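Long-range contacts in probable M18 family aminopeptidase 1 (Thermotoga maritima, PDB 2GLF), which probably acts as a metal-dependent aminopeptidase, using zinc to remove residues from the amino-terminal end of peptides: residues P104-A112 / E199-K207; W127-H135 / D152-D163. One frame throughout, in Å; residues are numbered along the deposited sequence.

Interaction 1 (P104-A112 / E199-K207); sequences PLIEDEQIA and EAVKTNVLK
The carboxylate of Glu107 is held between residues of the opening helical turn: Glu199 CB lies over one face, 3.8 Å from Glu107 CD, and Val201 CB over the opposite one. At the OE1 end are the N-H groups of Val201 and Lys202, the latter nearly along the C-O axis. The carboxylate plane of Glu199 is turned 39° from that of Glu107, and the two side chains run past each other in opposite directions. Glu107 CG stands anti to the backbone N (chi1 -179°), the chain extended beyond it, which carries OE1 from the strand to the start of helix 200-213. There Lys202 N gives Glu107 OE1 a nearly straight bond of 2.8 Å, while the bond from Val201 N is bent and weak. Glutamate suits this place because its length and charge reach first-turn N-H groups that have no earlier helical carbonyl to bond.

Lys202, extended throughout, crosses obliquely to Leu105. Its NZ comes down from above the carbonyl plane on Leu105 O (3.0 Å) and also forms a salt bridge with Glu217, while its CG packs 3.6 Å from Leu105 CD1. The same methyl meets Leu206 CG at 3.5 Å, with Val205 on its flank. Ala112, small enough for close approach, sets its CB against Val205 CG2 (3.5 Å) and Val201 CG1.

Exchanging Lys202 for an alanine would probably leave Glu217 and Leu105 O without their ammonium partner and open a gap beside Leu105. Helix 200-213 packs against the hairpin of strands 97-108 and 111-119, its short segment running roughly antiparallel to strand 104-108 (148° between their N-to-C directions). The contact combines apolar packing with two charged groups: the Glu107 carboxylate, likely stabilised by the helix dipole, and the Lys202 ammonium, balanced by Glu217.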
loop_
_atom_site.group_PDB
_atom_site.type_symbol
_atom_site.label_atom_id
_atom_site.label_comp_id
_atom_site.label_asym_id
_atom_site.label_seq_id
_atom_site.Cartn_x
_atom_site.Cartn_y
_atom_site.Cartn_z
ATOM N N PRO A 104 15.423 -39.011 8.967
ATOM C CA PRO A 104 16.295 -37.959 8.441
ATOM C C PRO A 104 16.918 -38.187 7.069
ATOM O O PRO A 104 17.198 -37.227 6.354
ATOM C CB PRO A 104 17.357 -37.837 9.526
ATOM C CG PRO A 104 17.553 -39.263 9.916
ATOM C CD PRO A 104 16.124 -39.782 10.013
ATOM N N LEU A 105 17.135 -39.440 6.690
ATOM C CA LEU A 105 17.771 -39.702 5.411
ATOM C C LEU A 105 16.851 -39.706 4.190
ATOM O O LEU A 105 15.936 -40.533 4.080
ATOM C CB LEU A 105 18.529 -41.025 5.462
ATOM C CG LEU A 105 19.966 -41.039 4.929
ATOM C CD1 LEU A 105 20.334 -42.483 4.603
ATOM C CD2 LEU A 105 20.107 -40.167 3.685
ATOM N N ILE A 106 17.116 -38.772 3.278
ATOM C CA ILE A 106 16.373 -38.646 2.026
ATOM C C ILE A 106 17.412 -38.376 0.947
ATOM O O ILE A 106 18.558 -38.045 1.260
ATOM C CB ILE A 106 15.404 -37.444 2.038
ATOM C CG1 ILE A 106 16.190 -36.132 1.928
ATOM C CG2 ILE A 106 14.607 -37.437 3.314
ATOM C CD1 ILE A 106 15.317 -34.897 1.797
ATOM N N GLU A 107 17.019 -38.525 -0.315
ATOM C CA GLU A 107 17.921 -38.233 -1.423
ATOM C C GLU A 107 17.230 -37.264 -2.365
ATOM O O GLU A 107 16.046 -37.411 -2.647
ATOM C CB GLU A 107 18.303 -39.490 -2.204
ATOM C CG GLU A 107 19.278 -39.157 -3.341
ATOM C CD GLU A 107 19.751 -40.362 -4.133
ATOM O OE1 GLU A 107 20.237 -41.331 -3.510
ATOM O OE2 GLU A 107 19.653 -40.330 -5.383
ATOM N N ASP A 108 17.966 -36.268 -2.843
ATOM C CA ASP A 108 17.406 -35.283 -3.765
ATOM C C ASP A 108 18.486 -34.778 -4.708
ATOM O O ASP A 108 19.574 -34.402 -4.275
ATOM C CB ASP A 108 16.809 -34.105 -2.999
ATOM C CG ASP A 108 15.713 -33.409 -3.780
ATOM O OD1 ASP A 108 15.372 -32.256 -3.438
ATOM O OD2 ASP A 108 15.185 -34.024 -4.730
ATOM N N GLU A 109 18.172 -34.759 -5.999
ATOM C CA GLU A 109 19.121 -34.329 -7.018
ATOM C C GLU A 109 20.466 -35.026 -6.834
ATOM O O GLU A 109 21.529 -34.404 -6.923
ATOM C CB GLU A 109 19.299 -32.812 -6.996
ATOM C CG GLU A 109 18.076 -32.041 -7.497
ATOM C CD GLU A 109 17.519 -32.567 -8.830
ATOM O OE1 GLU A 109 18.314 -32.845 -9.767
ATOM O OE2 GLU A 109 16.273 -32.687 -8.941
ATOM N N GLN A 110 20.389 -36.330 -6.565
ATOM C CA GLN A 110 21.550 -37.185 -6.381
ATOM C C GLN A 110 22.418 -36.841 -5.171
ATOM O O GLN A 110 23.624 -37.108 -5.160
ATOM C CB GLN A 110 22.392 -37.181 -7.660
ATOM C CG GLN A 110 21.783 -37.985 -8.817
ATOM C CD GLN A 110 20.440 -37.440 -9.300
ATOM O OE1 GLN A 110 20.371 -36.347 -9.874
ATOM N NE2 GLN A 110 19.366 -38.203 -9.067
ATOM N N ILE A 111 21.797 -36.273 -4.141
ATOM C CA ILE A 111 22.518 -35.905 -2.927
ATOM C C ILE A 111 21.831 -36.449 -1.675
ATOM O O ILE A 111 20.665 -36.157 -1.421
ATOM C CB ILE A 111 22.628 -34.376 -2.803
ATOM C CG1 ILE A 111 23.481 -33.834 -3.945
ATOM C CG2 ILE A 111 23.218 -33.996 -1.463
ATOM C CD1 ILE A 111 23.613 -32.322 -3.950
ATOM N N ALA A 112 22.557 -37.247 -0.901
ATOM C CA ALA A 112 22.015 -37.805 0.332
ATOM C C ALA A 112 21.882 -36.650 1.322
ATOM O O ALA A 112 22.796 -35.837 1.459
ATOM C CB ALA A 112 22.949 -38.875 0.880
ATOM N N GLU A 199 17.856 -44.347 -5.967
ATOM C CA GLU A 199 18.500 -43.577 -4.906
ATOM C C GLU A 199 19.836 -44.201 -4.512
ATOM O O GLU A 199 20.050 -44.574 -3.362
ATOM C CB GLU A 199 17.571 -43.473 -3.694
ATOM C CG GLU A 199 16.308 -42.676 -3.987
ATOM C CD GLU A 199 15.417 -42.465 -2.772
ATOM O OE1 GLU A 199 14.363 -41.821 -2.929
ATOM O OE2 GLU A 199 15.755 -42.935 -1.667
ATOM N N ALA A 200 20.737 -44.297 -5.484
ATOM C CA ALA A 200 22.053 -44.886 -5.272
ATOM C C ALA A 200 22.922 -44.177 -4.230
ATOM O O ALA A 200 23.777 -44.803 -3.607
ATOM C CB ALA A 200 22.799 -44.962 -6.601
ATOM N N VAL A 201 22.719 -42.878 -4.039
ATOM C CA VAL A 201 23.532 -42.159 -3.074
ATOM C C VAL A 201 23.065 -42.427 -1.650
ATOM O O VAL A 201 23.880 -42.688 -0.760
ATOM C CB VAL A 201 23.522 -40.637 -3.329
ATOM C CG1 VAL A 201 24.410 -39.946 -2.307
ATOM C CG2 VAL A 201 24.021 -40.324 -4.738
ATOM N N LYS A 202 21.754 -42.359 -1.428
ATOM C CA LYS A 202 21.216 -42.605 -0.094
ATOM C C LYS A 202 21.708 -43.985 0.319
ATOM O O LYS A 202 22.326 -44.153 1.379
ATOM C CB LYS A 202 19.684 -42.581 -0.111
ATOM C CG LYS A 202 19.061 -42.760 1.259
ATOM C CD LYS A 202 17.558 -42.864 1.171
ATOM C CE LYS A 202 16.948 -43.107 2.541
ATOM N NZ LYS A 202 15.454 -43.031 2.550
ATOM N N THR A 203 21.439 -44.958 -0.550
ATOM C CA THR A 203 21.837 -46.347 -0.349
ATOM C C THR A 203 23.306 -46.445 0.057
ATOM O O THR A 203 23.664 -47.213 0.955
ATOM C CB THR A 203 21.625 -47.172 -1.642
ATOM O OG1 THR A 203 20.235 -47.169 -1.986
ATOM C CG2 THR A 203 22.096 -48.607 -1.452
ATOM N N ASN A 204 24.154 -45.668 -0.608
ATOM C CA ASN A 204 25.572 -45.688 -0.295
ATOM C C ASN A 204 25.776 -45.240 1.148
ATOM O O ASN A 204 26.484 -45.892 1.917
ATOM C CB ASN A 204 26.347 -44.772 -1.232
ATOM C CG ASN A 204 27.839 -44.962 -1.103
ATOM O OD1 ASN A 204 28.361 -46.035 -1.399
ATOM N ND2 ASN A 204 28.537 -43.929 -0.645
ATOM N N VAL A 205 25.157 -44.119 1.512
ATOM C CA VAL A 205 25.261 -43.608 2.871
ATOM C C VAL A 205 24.779 -44.681 3.849
ATOM O O VAL A 205 25.438 -44.960 4.854
ATOM C CB VAL A 205 24.412 -42.343 3.043
ATOM C CG1 VAL A 205 24.258 -41.992 4.521
ATOM C CG2 VAL A 205 25.061 -41.211 2.299
ATOM N N LEU A 206 23.632 -45.286 3.543
ATOM C CA LEU A 206 23.072 -46.328 4.399
ATOM C C LEU A 206 24.027 -47.494 4.570
ATOM O O LEU A 206 24.085 -48.101 5.638
ATOM C CB LEU A 206 21.753 -46.839 3.829
ATOM C CG LEU A 206 20.526 -46.001 4.174
ATOM C CD1 LEU A 206 19.313 -46.604 3.506
ATOM C CD2 LEU A 206 20.341 -45.949 5.687
ATOM N N LYS A 207 24.765 -47.806 3.510
ATOM C CA LYS A 207 25.729 -48.894 3.538
ATOM C C LYS A 207 26.899 -48.513 4.436
ATOM O O LYS A 207 27.349 -49.309 5.261
ATOM C CB LYS A 207 26.212 -49.188 2.122
ATOM C CG LYS A 207 27.273 -50.261 2.026
ATOM C CD LYS A 207 27.175 -50.968 0.686
ATOM C CE LYS A 207 28.494 -51.574 0.292
ATOM N NZ LYS A 207 29.499 -50.500 0.104
#

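Interaction 2 (W127-H135 / D152-D163); sequences WLSIPLEIH and DKPEDPVFTIPD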
loop_
_atom_site.group_PDB
_atom_site.type_symbol
_atom_site.label_atom_id
_atom_site.label_comp_id
_atom_site.label_asym_id
_atom_site.label_seq_id
_atom_site.Cartn_x
_atom_site.Cartn_y
_atom_site.Cartn_z
ATOM N N TRP A 127 23.126 -20.990 10.988
ATOM C CA TRP A 127 23.456 -22.370 10.658
ATOM C C TRP A 127 23.748 -22.722 9.207
ATOM O O TRP A 127 23.893 -23.899 8.870
ATOM C CB TRP A 127 22.354 -23.283 11.213
ATOM C CG TRP A 127 22.168 -23.075 12.683
ATOM C CD1 TRP A 127 21.620 -21.972 13.299
ATOM C CD2 TRP A 127 22.672 -23.905 13.735
ATOM N NE1 TRP A 127 21.770 -22.065 14.661
ATOM C CE2 TRP A 127 22.411 -23.242 14.956
ATOM C CE3 TRP A 127 23.327 -25.143 13.766
ATOM C CZ2 TRP A 127 22.784 -23.781 16.192
ATOM C CZ3 TRP A 127 23.696 -25.674 14.995
ATOM C CH2 TRP A 127 23.423 -24.995 16.190
ATOM N N LEU A 128 23.851 -21.719 8.347
ATOM C CA LEU A 128 24.153 -21.981 6.945
ATOM C C LEU A 128 25.644 -21.762 6.659
ATOM O O LEU A 128 26.252 -20.811 7.166
ATOM C CB LEU A 128 23.291 -21.088 6.056
ATOM C CG LEU A 128 21.793 -21.404 6.149
ATOM C CD1 LEU A 128 20.985 -20.285 5.533
ATOM C CD2 LEU A 128 21.504 -22.727 5.452
ATOM N N SER A 129 26.221 -22.657 5.854
ATOM C CA SER A 129 27.639 -22.614 5.480
ATOM C C SER A 129 28.555 -22.498 6.696
ATOM O O SER A 129 29.372 -21.579 6.807
ATOM C CB SER A 129 27.910 -21.463 4.503
ATOM O OG SER A 129 27.290 -21.702 3.247
ATOM N N ILE A 130 28.412 -23.462 7.596
ATOM C CA ILE A 130 29.187 -23.521 8.823
ATOM C C ILE A 130 29.421 -24.999 9.128
ATOM O O ILE A 130 28.496 -25.803 9.034
ATOM C CB ILE A 130 28.397 -22.799 9.958
ATOM C CG1 ILE A 130 28.914 -21.368 10.081
ATOM C CG2 ILE A 130 28.476 -23.547 11.275
ATOM C CD1 ILE A 130 28.069 -20.474 10.981
ATOM N N PRO A 131 30.667 -25.386 9.462
ATOM C CA PRO A 131 30.939 -26.798 9.764
ATOM C C PRO A 131 30.140 -27.298 10.967
ATOM O O PRO A 131 30.080 -26.633 12.001
ATOM C CB PRO A 131 32.455 -26.822 10.004
ATOM C CG PRO A 131 32.743 -25.456 10.515
ATOM C CD PRO A 131 31.887 -24.573 9.624
ATOM N N LEU A 132 29.521 -28.468 10.819
ATOM C CA LEU A 132 28.719 -29.051 11.889
ATOM C C LEU A 132 29.238 -30.406 12.347
ATOM O O LEU A 132 29.947 -31.092 11.620
ATOM C CB LEU A 132 27.257 -29.244 11.446
ATOM C CG LEU A 132 26.271 -28.137 11.051
ATOM C CD1 LEU A 132 26.501 -26.879 11.877
ATOM C CD2 LEU A 132 26.419 -27.860 9.585
ATOM N N GLU A 133 28.849 -30.782 13.565
ATOM C CA GLU A 133 29.195 -32.065 14.173
ATOM C C GLU A 133 27.896 -32.810 14.505
ATOM O O GLU A 133 26.915 -32.198 14.929
ATOM C CB GLU A 133 29.963 -31.859 15.476
ATOM C CG GLU A 133 31.346 -31.282 15.338
ATOM C CD GLU A 133 32.032 -31.131 16.685
ATOM O OE1 GLU A 133 32.066 -32.119 17.448
ATOM O OE2 GLU A 133 32.540 -30.028 16.984
ATOM N N ILE A 134 27.886 -34.121 14.309
ATOM C CA ILE A 134 26.710 -34.925 14.645
ATOM C C ILE A 134 26.964 -35.558 16.014
ATOM O O ILE A 134 28.064 -36.021 16.284
ATOM C CB ILE A 134 26.479 -36.052 13.622
ATOM C CG1 ILE A 134 25.830 -35.499 12.365
ATOM C CG2 ILE A 134 25.586 -37.113 14.203
ATOM C CD1 ILE A 134 25.654 -36.555 11.294
ATOM N N HIS A 135 25.953 -35.574 16.873
ATOM C CA HIS A 135 26.090 -36.158 18.208
ATOM C C HIS A 135 24.777 -36.753 18.701
ATOM O O HIS A 135 23.716 -36.155 18.536
ATOM C CB HIS A 135 26.552 -35.099 19.209
ATOM C CG HIS A 135 28.004 -34.756 19.105
ATOM N ND1 HIS A 135 29.002 -35.670 19.357
ATOM C CD2 HIS A 135 28.627 -33.593 18.803
ATOM C CE1 HIS A 135 30.179 -35.087 19.216
ATOM N NE2 HIS A 135 29.980 -33.826 18.880
ATOM N N ASP A 152 33.611 -34.806 15.570
ATOM C CA ASP A 152 34.241 -34.653 16.876
ATOM C C ASP A 152 35.764 -34.487 16.793
ATOM O O ASP A 152 36.323 -33.468 17.201
ATOM C CB ASP A 152 33.907 -35.891 17.706
ATOM C CG ASP A 152 33.701 -35.580 19.158
ATOM O OD1 ASP A 152 33.413 -36.526 19.922
ATOM O OD2 ASP A 152 33.820 -34.397 19.536
ATOM N N LYS A 153 36.418 -35.513 16.257
ATOM C CA LYS A 153 37.866 -35.553 16.122
ATOM C C LYS A 153 38.303 -35.068 14.750
ATOM O O LYS A 153 37.519 -35.059 13.810
ATOM C CB LYS A 153 38.342 -36.985 16.349
ATOM C CG LYS A 153 37.849 -37.585 17.658
ATOM C CD LYS A 153 37.534 -39.070 17.522
ATOM C CE LYS A 153 36.396 -39.328 16.523
ATOM N NZ LYS A 153 35.107 -38.650 16.877
ATOM N N PRO A 154 39.572 -34.670 14.613
ATOM C CA PRO A 154 40.084 -34.183 13.331
ATOM C C PRO A 154 40.189 -35.213 12.200
ATOM O O PRO A 154 40.243 -34.842 11.032
ATOM C CB PRO A 154 41.432 -33.584 13.714
ATOM C CG PRO A 154 41.860 -34.439 14.854
ATOM C CD PRO A 154 40.598 -34.570 15.661
ATOM N N GLU A 155 40.217 -36.500 12.527
ATOM C CA GLU A 155 40.307 -37.517 11.484
ATOM C C GLU A 155 38.987 -37.667 10.735
ATOM O O GLU A 155 38.976 -37.787 9.509
ATOM C CB GLU A 155 40.701 -38.879 12.062
ATOM C CG GLU A 155 39.719 -39.440 13.076
ATOM C CD GLU A 155 40.107 -39.109 14.502
ATOM O OE1 GLU A 155 40.553 -37.968 14.757
ATOM O OE2 GLU A 155 39.957 -39.993 15.370
ATOM N N ASP A 156 37.875 -37.670 11.468
ATOM C CA ASP A 156 36.567 -37.808 10.837
ATOM C C ASP A 156 36.092 -36.503 10.196
ATOM O O ASP A 156 36.622 -35.433 10.486
ATOM C CB ASP A 156 35.533 -38.348 11.845
ATOM C CG ASP A 156 35.560 -37.623 13.173
ATOM O OD1 ASP A 156 36.662 -37.410 13.711
ATOM O OD2 ASP A 156 34.478 -37.284 13.692
ATOM N N PRO A 157 35.097 -36.580 9.299
ATOM C CA PRO A 157 34.573 -35.393 8.620
ATOM C C PRO A 157 33.605 -34.550 9.442
ATOM O O PRO A 157 33.348 -34.829 10.609
ATOM C CB PRO A 157 33.892 -35.991 7.395
ATOM C CG PRO A 157 33.284 -37.231 7.965
ATOM C CD PRO A 157 34.426 -37.796 8.799
ATOM N N VAL A 158 33.088 -33.503 8.813
ATOM C CA VAL A 158 32.111 -32.631 9.442
ATOM C C VAL A 158 30.962 -32.531 8.446
ATOM O O VAL A 158 31.023 -33.117 7.364
ATOM C CB VAL A 158 32.677 -31.214 9.709
ATOM C CG1 VAL A 158 33.887 -31.300 10.618
ATOM C CG2 VAL A 158 33.021 -30.534 8.400
ATOM N N PHE A 159 29.912 -31.802 8.799
ATOM C CA PHE A 159 28.795 -31.655 7.881
ATOM C C PHE A 159 28.481 -30.187 7.629
ATOM O O PHE A 159 29.107 -29.306 8.216
ATOM C CB PHE A 159 27.576 -32.388 8.431
ATOM C CG PHE A 159 27.849 -33.820 8.740
ATOM C CD1 PHE A 159 28.505 -34.176 9.914
ATOM C CD2 PHE A 159 27.519 -34.816 7.826
ATOM C CE1 PHE A 159 28.830 -35.497 10.171
ATOM C CE2 PHE A 159 27.844 -36.149 8.076
ATOM C CZ PHE A 159 28.500 -36.488 9.248
ATOM N N THR A 160 27.529 -29.923 6.741
ATOM C CA THR A 160 27.162 -28.550 6.437
ATOM C C THR A 160 25.793 -28.448 5.810
ATOM O O THR A 160 25.225 -29.432 5.327
ATOM C CB THR A 160 28.107 -27.895 5.419
ATOM O OG1 THR A 160 29.399 -28.498 5.501
ATOM C CG2 THR A 160 28.229 -26.409 5.694
ATOM N N ILE A 161 25.281 -27.224 5.830
ATOM C CA ILE A 161 24.022 -26.883 5.213
ATOM C C ILE A 161 24.508 -25.694 4.397
ATOM O O ILE A 161 24.530 -24.570 4.884
ATOM C CB ILE A 161 22.974 -26.436 6.247
ATOM C CG1 ILE A 161 22.789 -27.526 7.308
ATOM C CG2 ILE A 161 21.648 -26.157 5.555
ATOM C CD1 ILE A 161 21.886 -27.125 8.455
ATOM N N PRO A 162 24.957 -25.946 3.156
ATOM C CA PRO A 162 25.464 -24.907 2.248
ATOM C C PRO A 162 24.422 -23.863 1.857
ATOM O O PRO A 162 23.389 -24.200 1.288
ATOM C CB PRO A 162 25.950 -25.711 1.045
ATOM C CG PRO A 162 24.994 -26.888 1.031
ATOM C CD PRO A 162 24.922 -27.261 2.488
ATOM N N ASP A 163 24.697 -22.599 2.161
ATOM C CA ASP A 163 23.771 -21.526 1.835
ATOM C C ASP A 163 23.883 -21.223 0.351
ATOM O O ASP A 163 24.950 -21.391 -0.225
ATOM C CB ASP A 163 24.096 -20.278 2.657
ATOM C CG ASP A 163 23.137 -19.140 2.386
ATOM O OD1 ASP A 163 21.991 -19.415 1.978
ATOM O OD2 ASP A 163 23.522 -17.971 2.592
HETATM O O HOH W 1 25.956 -25.502 7.742
#
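Ile134 lays its CD1 over one face of the Phe159 ring, 3.7 Å from the centroid and displaced toward the rim, a CH-pi contact between a branched aliphatic chain and a flat aromatic one. Beside it the backbones of Leu132 and Phe159 form a single antiparallel bridge, a hydrogen-bonded pair: Leu132 N reaches Phe159 O at 2.8 Å, and Phe159 N returns the bond to Leu132 O.

Farther along, Ser129 N donates almost straight (174°) to Ile161 O. With chi1 at -68°, Ser129 OG lies beside its own backbone N and receives Asp163 N at 3.0 Å, a task for a short hydroxyl. Leu128 CD2 packs on Ile161 CG2, and a water bridges the two segments, accepting from Ile130 N and Ile161 N (2.7 Å to the latter) and bonding also to Trp127 O.

At the other end, the CE1 edge of the His135 ring meets Asp152 CG, 3.6 Å away, the ring and carboxylate planes 83° apart. His135 NE2 bonds to Glu133 OE1 (3.1 Å) from above the carboxylate plane. The other ring nitrogen, ND1, is hydrogen-bonded to His149; together these bonds probably fix the ring's rotation.

Outside this shell, Ile148 and Ile225 of the neighbouring strands back Ile134, and Ile150 lies against Phe159. Asp163 OD2 pairs with Lys123 and Tyr125 of the second subunit. The loop after strand 145-150 thus runs along strand 132-139 and the residues before it, held by one bridge and then isolated bonds, between the sheet's edge and that subunit.

Glu133 OE1 and Asp152 OD2, like charges, stand 3.6 Å apart. The salt bridge of Lys31 to Glu133 probably offsets their repulsion, with a long, weak ion pair to Asp152, so that two carboxylates, that of Glu133 buried, can lie close where the loop meets strand 132-139.

How the interactions relate
Both contacts reach the six-stranded antiparallel sheet through one segment each, 104-112 and 127-135, their centres 18 Å apart and their nearest atoms about 7 Å apart. Along the chain both segments of interaction 2 fall between the two of interaction 1: the hairpin of 104-112 comes first, then 127-135 and 152-163, and last helix 200-213. Strand 185-189 lies between them, its backbone bonding both Ala112 of interaction 1 and Thr160 of interaction 2. The first contact is helix-on-sheet packing away from the annotated metal sites, whereas Trp127 in the second comes about 11 Å from a manganese ion, side chain to metal. Both also touch the second subunit, so this region contributes to the twelve-chain assembly.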